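PDB 6MPR: malonate decarboxylase subunit alpha, which probably acts as the acyl-carrier-protein transferase of malonate decarboxylase, exchanging acetate for malonate on the carrier thioester so that the malonyl group can be decarboxylated. Local coordinates for residues Met92-Val97 / Arg112-Ser117; Phe116-Pro121 / His141-Leu146. All coordinates share one frame; numbering follows the deposited sequence.

Contact 1 of 2, residues Met92-Val97 / Arg112-Ser117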
loop_
_atom_site.group_PDB
_atom_site.type_symbol
_atom_site.label_atom_id
_atom_site.label_comp_id
_atom_site.label_asym_id
_atom_site.label_seq_id
_atom_site.Cartn_x
_atom_site.Cartn_y
_atom_site.Cartn_z
ATOM N N MET A 92 -7.997 10.989 18.822
ATOM C CA MET A 92 -8.748 9.968 18.103
ATOM C C MET A 92 -8.144 9.751 16.731
ATOM O O MET A 92 -7.766 10.706 16.037
ATOM C CB MET A 92 -10.220 10.359 17.964
ATOM C CG MET A 92 -10.896 10.656 19.299
ATOM S SD MET A 92 -10.736 9.326 20.523
ATOM C CE MET A 92 -11.569 7.988 19.647
ATOM N N ILE A 93 -8.063 8.482 16.344
ATOM C CA ILE A 93 -7.569 8.063 15.040
ATOM C C ILE A 93 -8.680 7.240 14.415
ATOM O O ILE A 93 -8.968 6.127 14.876
ATOM C CB ILE A 93 -6.261 7.267 15.139
ATOM C CG1 ILE A 93 -5.185 8.124 15.798
ATOM C CG2 ILE A 93 -5.784 6.844 13.745
ATOM C CD1 ILE A 93 -3.973 7.351 16.289
ATOM N N MET A 94 -9.322 7.792 13.376
ATOM C CA MET A 94 -10.519 7.143 12.866
ATOM C C MET A 94 -10.508 7.106 11.347
ATOM O O MET A 94 -10.471 8.163 10.712
ATOM C CB MET A 94 -11.764 7.868 13.363
ATOM C CG MET A 94 -11.854 7.938 14.901
ATOM S SD MET A 94 -13.384 8.694 15.455
ATOM C CE MET A 94 -14.514 7.387 15.011
ATOM N N PRO A 95 -10.552 5.922 10.730
ATOM C CA PRO A 95 -10.647 5.883 9.265
ATOM C C PRO A 95 -11.865 6.629 8.752
ATOM O O PRO A 95 -11.777 7.349 7.758
ATOM C CB PRO A 95 -10.715 4.377 8.961
ATOM C CG PRO A 95 -9.978 3.744 10.133
ATOM C CD PRO A 95 -10.367 4.584 11.323
ATOM N N SER A 96 -12.998 6.492 9.436
ATOM C CA SER A 96 -14.245 7.117 9.007
ATOM C C SER A 96 -14.951 7.696 10.226
ATOM O O SER A 96 -15.116 6.996 11.230
ATOM C CB SER A 96 -15.142 6.094 8.291
ATOM O OG SER A 96 -16.170 6.746 7.562
ATOM N N VAL A 97 -15.351 8.970 10.142
ATOM C CA VAL A 97 -16.046 9.675 11.221
ATOM C C VAL A 97 -17.469 9.922 10.743
ATOM O O VAL A 97 -17.710 10.845 9.959
ATOM C CB VAL A 97 -15.369 11.000 11.590
ATOM C CG1 VAL A 97 -15.958 11.545 12.890
ATOM C CG2 VAL A 97 -13.873 10.840 11.705
ATOM N N ARG A 112 -9.697 15.626 21.939
ATOM C CA ARG A 112 -9.263 16.948 21.482
ATOM C C ARG A 112 -8.702 16.903 20.063
ATOM O O ARG A 112 -9.036 17.753 19.232
ATOM C CB ARG A 112 -8.213 17.541 22.419
ATOM C CG ARG A 112 -8.133 19.068 22.354
ATOM C CD ARG A 112 -9.474 19.627 22.784
ATOM N NE ARG A 112 -9.475 21.048 23.103
ATOM C CZ ARG A 112 -10.373 21.620 23.902
ATOM N NH1 ARG A 112 -11.320 20.882 24.475
ATOM N NH2 ARG A 112 -10.320 22.925 24.142
ATOM N N LYS A 113 -7.852 15.919 19.772
ATOM C CA LYS A 113 -7.196 15.812 18.477
ATOM C C LYS A 113 -7.859 14.744 17.621
ATOM O O LYS A 113 -8.365 13.738 18.124
ATOM C CB LYS A 113 -5.708 15.481 18.635
ATOM C CG LYS A 113 -4.897 16.505 19.375
ATOM C CD LYS A 113 -3.436 16.076 19.359
ATOM C CE LYS A 113 -2.576 16.915 20.273
ATOM N NZ LYS A 113 -1.172 16.417 20.217
ATOM N N LEU A 114 -7.842 14.960 16.313
ATOM C CA LEU A 114 -8.440 14.010 15.383
ATOM C C LEU A 114 -7.559 13.849 14.157
ATOM O O LEU A 114 -7.190 14.841 13.524
ATOM C CB LEU A 114 -9.841 14.463 14.956
ATOM C CG LEU A 114 -10.503 13.584 13.886
ATOM C CD1 LEU A 114 -10.813 12.173 14.452
ATOM C CD2 LEU A 114 -11.758 14.262 13.355
ATOM N N ASP A 115 -7.214 12.600 13.839
ATOM C CA ASP A 115 -6.648 12.222 12.548
ATOM C C ASP A 115 -7.620 11.248 11.905
ATOM O O ASP A 115 -8.018 10.269 12.545
ATOM C CB ASP A 115 -5.267 11.579 12.689
ATOM C CG ASP A 115 -4.163 12.609 12.857
ATOM O OD1 ASP A 115 -3.803 13.281 11.861
ATOM O OD2 ASP A 115 -3.676 12.778 13.989
ATOM N N PHE A 116 -8.018 11.520 10.661
ATOM C CA PHE A 116 -9.070 10.721 10.034
ATOM C C PHE A 116 -8.870 10.664 8.527
ATOM O O PHE A 116 -7.990 11.326 7.967
ATOM C CB PHE A 116 -10.480 11.251 10.369
ATOM C CG PHE A 116 -10.860 12.535 9.651
ATOM C CD1 PHE A 116 -10.310 13.750 10.029
ATOM C CD2 PHE A 116 -11.803 12.521 8.632
ATOM C CE1 PHE A 116 -10.681 14.938 9.384
ATOM C CE2 PHE A 116 -12.175 13.686 7.980
ATOM C CZ PHE A 116 -11.602 14.898 8.344
ATOM N N SER A 117 -9.692 9.832 7.877
ATOM C CA SER A 117 -9.699 9.723 6.420
ATOM C C SER A 117 -11.020 10.123 5.780
ATOM O O SER A 117 -11.022 10.896 4.810
ATOM C CB SER A 117 -9.324 8.301 5.992
ATOM O OG SER A 117 -9.355 8.194 4.575
#
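M92, I93 and M94 lie alongside L114, D115 and F116 as neighbouring parallel strands of the large parallel sheet, joined by a beta-alpha-beta crossover through helix 100-107. The short segments 92-94 and 112-116 run within 17° of parallel, with their axes 4.8 Å apart at closest.

Backbone hydrogen bonds set the register. M92 uses both its polar main-chain atoms, its N donating to K113 O and its O accepting from D115 N at 3.0 Å; this second bond is nearly straight at 171°. M94 N then donates to D115 O at 2.9 Å. The ladder ends where the chain turns at P95 and S117: S117 N reaches M94 O and P95 O through weak bonds, while F116 CA comes within 3.0 Å of M94 O in a CA-H...O contact.

Apolar packing occupies the face that carries M92, M94, L114 and F116. L114 CD1 reaches across to M92 CB at 4.0 Å and also touches M94 CG and V97 CG2 more loosely. F106 of helix 100-107 packs on M92 and L114, and H102 of the same helix on M94 and V97, so the crossover helix covers this face. Beyond the corner at P95, V97 turns back toward F116, the two side chains crossing at about a right angle.

The other face carries I93 and D115. In the buried D115 carboxylate, OD2 is bonded by NE2 of H91, the residue before M92 in the same strand, and OD1 by A139 N of the next strand, 136-140, while L146 of helix 143-149 covers I93.

With V97 CG2 anti to its carbonyl carbon, this methyl meets F116 CB at 3.7 Å and lies obliquely to the ring, 4.0 Å from F116 CG.

Contact 2 of 2, residues Phe116-Pro121 / His141-Leu146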
loop_
_atom_site.group_PDB
_atom_site.type_symbol
_atom_site.label_atom_id
_atom_site.label_comp_id
_atom_site.label_asym_id
_atom_site.label_seq_id
_atom_site.Cartn_x
_atom_site.Cartn_y
_atom_site.Cartn_z
ATOM N N PHE A 116 -8.018 11.520 10.661
ATOM C CA PHE A 116 -9.070 10.721 10.034
ATOM C C PHE A 116 -8.870 10.664 8.527
ATOM O O PHE A 116 -7.990 11.326 7.967
ATOM C CB PHE A 116 -10.480 11.251 10.369
ATOM C CG PHE A 116 -10.860 12.535 9.651
ATOM C CD1 PHE A 116 -10.310 13.750 10.029
ATOM C CD2 PHE A 116 -11.803 12.521 8.632
ATOM C CE1 PHE A 116 -10.681 14.938 9.384
ATOM C CE2 PHE A 116 -12.175 13.686 7.980
ATOM C CZ PHE A 116 -11.602 14.898 8.344
ATOM N N SER A 117 -9.692 9.832 7.877
ATOM C CA SER A 117 -9.699 9.723 6.420
ATOM C C SER A 117 -11.020 10.123 5.780
ATOM O O SER A 117 -11.022 10.896 4.810
ATOM C CB SER A 117 -9.324 8.301 5.992
ATOM O OG SER A 117 -9.355 8.194 4.575
ATOM N N PHE A 118 -12.157 9.636 6.268
ATOM C CA PHE A 118 -13.423 9.968 5.624
ATOM C C PHE A 118 -14.374 10.673 6.582
ATOM O O PHE A 118 -14.424 10.351 7.770
ATOM C CB PHE A 118 -14.110 8.725 5.045
ATOM C CG PHE A 118 -15.398 9.038 4.334
ATOM C CD1 PHE A 118 -15.388 9.589 3.059
ATOM C CD2 PHE A 118 -16.616 8.820 4.956
ATOM C CE1 PHE A 118 -16.569 9.897 2.415
ATOM C CE2 PHE A 118 -17.814 9.119 4.308
ATOM C CZ PHE A 118 -17.787 9.660 3.043
ATOM N N ALA A 119 -15.102 11.655 6.052
ATOM C CA ALA A 119 -16.268 12.229 6.707
ATOM C C ALA A 119 -17.251 12.664 5.634
ATOM O O ALA A 119 -16.876 12.925 4.483
ATOM C CB ALA A 119 -15.904 13.412 7.612
ATOM N N GLY A 120 -18.523 12.733 6.025
ATOM C CA GLY A 120 -19.596 13.058 5.112
ATOM C C GLY A 120 -19.468 14.453 4.532
ATOM O O GLY A 120 -19.079 15.406 5.213
ATOM N N PRO A 121 -19.813 14.597 3.250
ATOM C CA PRO A 121 -19.603 15.879 2.559
ATOM C C PRO A 121 -20.595 16.974 2.912
ATOM O O PRO A 121 -20.356 18.135 2.547
ATOM C CB PRO A 121 -19.750 15.492 1.081
ATOM C CG PRO A 121 -20.718 14.355 1.105
ATOM C CD PRO A 121 -20.437 13.590 2.374
ATOM N N HIS A 141 -6.440 12.089 5.670
ATOM C CA HIS A 141 -5.642 11.060 5.018
ATOM C C HIS A 141 -6.485 10.291 4.011
ATOM O O HIS A 141 -7.710 10.326 4.057
ATOM C CB HIS A 141 -5.106 10.023 6.043
ATOM C CG HIS A 141 -4.327 10.604 7.183
ATOM N ND1 HIS A 141 -4.881 11.427 8.143
ATOM C CD2 HIS A 141 -3.029 10.442 7.536
ATOM C CE1 HIS A 141 -3.955 11.760 9.024
ATOM N NE2 HIS A 141 -2.826 11.160 8.687
ATOM N N THR A 142 -5.827 9.540 3.134
ATOM C CA THR A 142 -6.525 8.422 2.502
ATOM C C THR A 142 -6.340 7.187 3.395
ATOM O O THR A 142 -5.451 7.151 4.235
ATOM C CB THR A 142 -6.038 8.196 1.055
ATOM O OG1 THR A 142 -6.871 7.225 0.384
ATOM C CG2 THR A 142 -4.580 7.765 0.981
ATOM N N TYR A 143 -7.237 6.204 3.262
ATOM C CA TYR A 143 -7.320 5.124 4.253
ATOM C C TYR A 143 -5.971 4.466 4.531
ATOM O O TYR A 143 -5.516 4.411 5.679
ATOM C CB TYR A 143 -8.301 4.035 3.808
ATOM C CG TYR A 143 -9.760 4.418 3.825
ATOM C CD1 TYR A 143 -10.330 5.063 4.920
ATOM C CD2 TYR A 143 -10.572 4.116 2.734
ATOM C CE1 TYR A 143 -11.669 5.405 4.919
ATOM C CE2 TYR A 143 -11.904 4.455 2.729
ATOM C CZ TYR A 143 -12.448 5.082 3.818
ATOM O OH TYR A 143 -13.777 5.417 3.812
ATOM N N ILE A 144 -5.335 3.907 3.499
ATOM C CA ILE A 144 -4.136 3.130 3.795
ATOM C C ILE A 144 -2.959 4.017 4.167
ATOM O O ILE A 144 -2.011 3.530 4.785
ATOM C CB ILE A 144 -3.738 2.181 2.650
ATOM C CG1 ILE A 144 -3.407 2.957 1.376
ATOM C CG2 ILE A 144 -4.836 1.134 2.440
ATOM C CD1 ILE A 144 -2.856 2.072 0.280
ATOM N N GLU A 145 -2.998 5.309 3.821
ATOM C CA GLU A 145 -2.038 6.259 4.389
ATOM C C GLU A 145 -2.200 6.363 5.901
ATOM O O GLU A 145 -1.212 6.351 6.652
ATOM C CB GLU A 145 -2.219 7.627 3.715
ATOM C CG GLU A 145 -1.350 8.759 4.240
ATOM C CD GLU A 145 -1.793 10.111 3.672
ATOM O OE1 GLU A 145 -1.043 11.101 3.819
ATOM O OE2 GLU A 145 -2.914 10.187 3.112
ATOM N N LEU A 146 -3.444 6.459 6.373
ATOM C CA LEU A 146 -3.669 6.525 7.811
ATOM C C LEU A 146 -3.220 5.227 8.483
ATOM O O LEU A 146 -2.562 5.266 9.528
ATOM C CB LEU A 146 -5.148 6.831 8.105
ATOM C CG LEU A 146 -5.543 7.015 9.577
ATOM C CD1 LEU A 146 -4.850 8.223 10.169
ATOM C CD2 LEU A 146 -7.049 7.166 9.735
#
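F116 O receives two donors from H141 where the edge strand 136-140 of the parallel sheet gives way to helix 143-149, a strand-to-helix junction just past the beta-alpha-beta crossover from strand 111-116 through helix 125-131. The main-chain H141 N donates at 2.9 Å in the carbonyl plane, extending the pairing of neighbouring parallel strands past the end of strand 136-140. H141 ND1 adds a second bond at 3.1 Å from above that plane, with F116 O near the plane of the imidazole. The ND1 bond, together with one that NE2 accepts from R149 NH1, fixes the rotation of the ring. L146 CD1 sits over the centre of one face of this ring, while its CD2 turns to F116 CA at 4.1 Å.

One residue on, S117 OG stands anti to its backbone N (chi1 179°) and donates to H141 O at 2.7 Å, approaching above the carbonyl plane. This bond ties the corner between strands 111-116 and 118-119 to the residue just before the N-cap T142. T142 N in turn donates to E145 OE2, and E145 OE1 is bonded to R402 N and H403 ND1 of the second subunit, so the helix start also lies at the dimer interface.

Y143, the first residue of the helix, lies against the corner. From CB, chi1 of -70° places CG anti to the carbonyl carbon and within reach of S117 OG. CD1 comes closest to that hydroxyl, at 3.3 Å, and also touches S117 CB; CE1 follows the same serine and begins to meet F118. The Y143 and F118 side chains lie side by side, pointing the same way; CZ nears F118 CB, and at the tip Y143 OH rests 3.5 Å from that atom.

In the fold
Along the chain, strand 90-94 and the short strand 96-97 come first; helix 100-107 then leads back to strand 111-116, and contact 1 closes that loop. The chain turns into strand 118-119, passes through helix 125-131 and edge strand 136-140, and contact 2 closes this second loop at the start of helix 143-149. The loops follow one another, neither enclosing nor crossing the other, with F116 and S117 common to both contacts. They also meet directly in the two-stranded sheet of 96-97 and 118-119, through P95 O with F118 N and V97 N with F118 O. Together they join three adjacent strands of the large sheet to helix 143-149.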